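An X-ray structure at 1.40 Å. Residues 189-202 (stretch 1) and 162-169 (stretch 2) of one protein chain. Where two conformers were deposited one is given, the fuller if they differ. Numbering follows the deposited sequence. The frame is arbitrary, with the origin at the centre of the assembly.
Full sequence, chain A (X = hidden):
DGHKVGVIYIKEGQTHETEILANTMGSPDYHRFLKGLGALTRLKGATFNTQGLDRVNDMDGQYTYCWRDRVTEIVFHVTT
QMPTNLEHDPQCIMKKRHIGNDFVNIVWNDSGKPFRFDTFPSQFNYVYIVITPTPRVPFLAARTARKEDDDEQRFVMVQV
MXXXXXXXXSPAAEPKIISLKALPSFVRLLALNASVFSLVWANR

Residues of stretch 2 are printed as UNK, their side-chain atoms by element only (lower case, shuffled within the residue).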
# COMPACT_ATOMS: atom_id res chain seq x y z
N LEU A 189 -1.43 6.52 -9.76
CA LEU A 189 -0.83 7.76 -10.18
C LEU A 189 -0.29 8.57 -8.99
O LEU A 189 0.85 9.10 -9.02
CB LEU A 189 -1.84 8.58 -11.00
CG LEU A 189 -1.22 9.83 -11.59
CD1 LEU A 189 -0.06 9.44 -12.44
CD2 LEU A 189 -2.29 10.61 -12.39
N LEU A 190 -1.06 8.66 -7.91
CA LEU A 190 -0.54 9.35 -6.72
C LEU A 190 0.72 8.66 -6.22
O LEU A 190 1.66 9.36 -5.82
CB LEU A 190 -1.56 9.32 -5.57
CG LEU A 190 -2.85 10.10 -5.72
CD1 LEU A 190 -3.75 9.94 -4.49
CD2 LEU A 190 -2.53 11.55 -5.90
N ALA A 191 0.74 7.34 -6.21
CA ALA A 191 1.91 6.62 -5.68
C ALA A 191 3.11 6.85 -6.57
O ALA A 191 4.25 7.04 -6.07
CB ALA A 191 1.59 5.15 -5.56
N LEU A 192 2.94 6.82 -7.89
CA LEU A 192 4.05 7.08 -8.79
C LEU A 192 4.60 8.48 -8.58
O LEU A 192 5.80 8.69 -8.49
CB LEU A 192 3.61 6.87 -10.23
CG LEU A 192 4.73 6.93 -11.27
CD1 LEU A 192 5.88 5.98 -10.92
CD2 LEU A 192 4.12 6.58 -12.62
N ASN A 193 3.75 9.50 -8.55
CA ASN A 193 4.19 10.84 -8.35
C ASN A 193 4.89 10.97 -6.99
O ASN A 193 5.95 11.57 -6.88
CB ASN A 193 2.99 11.79 -8.45
CG ASN A 193 2.46 11.88 -9.92
OD1 ASN A 193 3.15 11.52 -10.85
ND2 ASN A 193 1.24 12.30 -10.08
N ALA A 194 4.31 10.40 -5.96
CA ALA A 194 4.94 10.45 -4.64
C ALA A 194 6.31 9.78 -4.64
O ALA A 194 7.22 10.25 -3.94
CB ALA A 194 4.05 9.78 -3.61
N SER A 195 6.44 8.70 -5.39
CA SER A 195 7.71 8.01 -5.41
C SER A 195 8.77 8.85 -6.11
O SER A 195 9.93 8.94 -5.66
CB SER A 195 7.55 6.67 -6.12
OG SER A 195 8.78 5.96 -6.05
N VAL A 196 8.41 9.47 -7.23
CA VAL A 196 9.32 10.34 -7.93
C VAL A 196 9.78 11.48 -7.03
O VAL A 196 10.98 11.81 -6.92
CB VAL A 196 8.75 10.79 -9.27
CG1 VAL A 196 9.62 11.78 -9.94
CG2 VAL A 196 8.52 9.57 -10.19
N PHE A 197 8.82 12.11 -6.32
CA PHE A 197 9.21 13.17 -5.46
C PHE A 197 10.11 12.68 -4.31
O PHE A 197 11.04 13.39 -3.94
CB PHE A 197 7.96 13.85 -4.85
CG PHE A 197 7.22 14.76 -5.79
CD1 PHE A 197 7.84 15.69 -6.54
CD2 PHE A 197 5.85 14.63 -5.88
CE1 PHE A 197 7.11 16.57 -7.41
CE2 PHE A 197 5.11 15.48 -6.68
CZ PHE A 197 5.73 16.38 -7.45
N SER A 198 9.80 11.49 -3.80
CA SER A 198 10.58 10.91 -2.70
C SER A 198 12.02 10.67 -3.07
O SER A 198 12.89 10.91 -2.26
CB SER A 198 9.97 9.61 -2.26
OG SER A 198 8.72 9.82 -1.58
N LEU A 199 12.27 10.29 -4.32
CA LEU A 199 13.65 10.10 -4.72
C LEU A 199 14.45 11.35 -4.66
O LEU A 199 15.62 11.36 -4.32
CB LEU A 199 13.71 9.46 -6.10
CG LEU A 199 13.22 8.03 -6.14
CD1 LEU A 199 13.01 7.60 -7.59
CD2 LEU A 199 14.19 7.10 -5.43
N VAL A 200 13.85 12.50 -5.02
CA VAL A 200 14.52 13.77 -4.88
C VAL A 200 14.65 14.17 -3.42
O VAL A 200 15.71 14.62 -2.96
CB VAL A 200 13.77 14.89 -5.65
CG1 VAL A 200 14.33 16.29 -5.34
CG2 VAL A 200 13.81 14.56 -7.13
N TRP A 201 13.57 13.98 -2.68
CA TRP A 201 13.55 14.42 -1.29
C TRP A 201 14.58 13.62 -0.45
O TRP A 201 15.15 14.17 0.51
CB TRP A 201 12.10 14.31 -0.78
CG TRP A 201 11.66 15.35 0.24
CD1 TRP A 201 11.42 16.66 0.02
CD2 TRP A 201 11.37 15.11 1.63
NE1 TRP A 201 11.02 17.28 1.20
CE2 TRP A 201 10.97 16.34 2.19
CE3 TRP A 201 11.40 13.98 2.45
CZ2 TRP A 201 10.63 16.47 3.54
CZ3 TRP A 201 11.07 14.11 3.78
CH2 TRP A 201 10.68 15.34 4.31
N ALA A 202 14.88 12.41 -0.83
CA ALA A 202 15.85 11.56 -0.10
C ALA A 202 17.24 12.25 -0.08
O ALA A 202 18.09 11.90 0.76
CB ALA A 202 15.94 10.18 -0.70
N UNK A 162 1.90 13.40 4.53
CA UNK A 162 3.34 13.34 4.31
C UNK A 162 4.12 14.06 5.37
O UNK A 162 3.56 14.88 6.14
o UNK A 162 3.33 15.29 2.86
c UNK A 162 3.70 13.91 2.94
N UNK A 163 5.42 13.79 5.42
CA UNK A 163 6.28 14.51 6.36
C UNK A 163 6.17 16.03 6.20
O UNK A 163 5.88 16.54 5.12
c UNK A 163 8.11 12.35 7.71
c UNK A 163 7.73 14.14 6.10
c UNK A 163 8.06 12.72 6.30
o UNK A 163 8.07 13.21 8.58
n UNK A 163 8.25 11.06 7.97
N UNK A 164 6.47 16.80 7.26
CA UNK A 164 6.48 18.25 7.09
C UNK A 164 7.51 18.70 6.06
O UNK A 164 8.62 18.15 6.08
c UNK A 164 6.68 16.37 8.65
c UNK A 164 6.88 18.77 8.48
c UNK A 164 6.53 17.65 9.41
N UNK A 165 7.12 19.58 5.17
CA UNK A 165 8.01 20.08 4.13
C UNK A 165 7.99 19.19 2.88
O UNK A 165 8.58 19.60 1.86
N UNK A 166 7.29 18.06 2.89
CA UNK A 166 7.24 17.19 1.73
C UNK A 166 6.31 17.84 0.71
O UNK A 166 5.27 18.39 1.05
c UNK A 166 7.53 13.05 -1.07
c UNK A 166 6.75 15.78 2.10
c UNK A 166 7.00 14.79 1.01
c UNK A 166 8.44 13.27 -0.13
c UNK A 166 8.20 14.13 0.92
c UNK A 166 6.30 13.75 -1.04
c UNK A 166 6.06 14.61 0.04
N UNK A 167 6.66 17.74 -0.59
CA UNK A 167 5.76 18.37 -1.57
C UNK A 167 4.29 17.91 -1.51
O UNK A 167 3.97 16.71 -1.39
c UNK A 167 7.89 17.19 -1.19
c UNK A 167 6.34 17.93 -2.93
c UNK A 167 7.64 17.27 -2.67
N UNK A 168 3.36 18.85 -1.62
CA UNK A 168 1.96 18.47 -1.74
C UNK A 168 1.75 17.70 -3.02
O UNK A 168 2.41 17.91 -4.06
o UNK A 168 0.15 22.50 0.44
c UNK A 168 0.15 21.72 -0.53
c UNK A 168 1.15 20.57 -0.52
c UNK A 168 1.05 19.71 -1.74
o UNK A 168 -0.63 21.83 -1.51
N UNK A 169 0.86 16.72 -2.88
CA UNK A 169 0.34 15.91 -3.93
C UNK A 169 -1.16 15.92 -3.63
O UNK A 169 -1.56 15.76 -2.44
c UNK A 169 0.46 13.68 -5.01
c UNK A 169 2.89 13.18 -3.12
c UNK A 169 2.37 14.46 -3.60
c UNK A 169 0.85 14.47 -3.80

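Position 162 carries one side-chain carbon followed by one oxygen, and nothing of it reaches the helix of stretch 1. A single carbon ending in a hydroxyl is serine, S162.

At position 163 there are three side-chain carbons in an unbranched row, the third bearing one oxygen and one nitrogen. Its CB lies 3.7 Å from CH2 of W201, but the chain then leads off from the helix. The terminal amide on a three-carbon chain makes this glutamine, Q163.

Position 164 has three carbons that close a ring onto its own backbone nitrogen. Its CA-to-CB bond points away from stretch 1, and it is the backbone that makes contact: the O of 164 sits 3.6 Å from W201 CZ2, at the edge of the indole. The closed ring defines proline, P164.

Position 165 has no side-chain atoms, and its backbone O accepts a weak hydrogen bond from W201 NE1 (3.4 Å, 134°). It is therefore glycine, G165. Its phi of 88° suits that residue and the type II turn that runs from Q163 to position 166, closed by a hydrogen bond of 3.0 Å from the backbone N of 166 to Q163 O.

Position 166 shows one carbon followed by a six-membered carbon ring with no heteroatom, which presents an edge to the face of W201, the planes at 66°: phenylalanine, F166. F166 CD2 is 3.4 Å from W201 CD2, and F166 CZ lies 3.5 Å from S198 OG and 3.9 Å from F197 CB.

Position 167 again closes three carbons onto its nitrogen and packs over one face of the F197 ring, so it is proline, P167. P167 CG is 4.0 Å from F197 CG, while P167 CD lies 3.8 Å from W201 CD1.

Position 168 has three carbons in a row, the last carrying two oxygens, a carboxylate. Its CA-to-CB bond points away from the helix and the side chain makes no contact; the backbone O comes near, 4.5 Å from F197 CE2. This is glutamate, E168.

Position 169 has four carbons, forked at the first, with one arm two carbons long, and they touch A194 and L190; this is isoleucine, I169. I169 CD1 meets A194 CB at 3.6 Å and I169 CG2 meets L190 CD2 at 3.8 Å.

The contact is thus mainly apolar. Residues 190, 194, 197, 198 and 201 recur at helical spacing and form one side of the helix, along which the extended segment after the turn runs antiparallel, pairing I169 with A194, P167 with F197 and F166 with W201. S198 OG donates to A194 O (2.8 Å), so its hydroxyl is satisfied within the helix beside the F166 ring.

Stretch 2 (162-169) SQPGFPEI
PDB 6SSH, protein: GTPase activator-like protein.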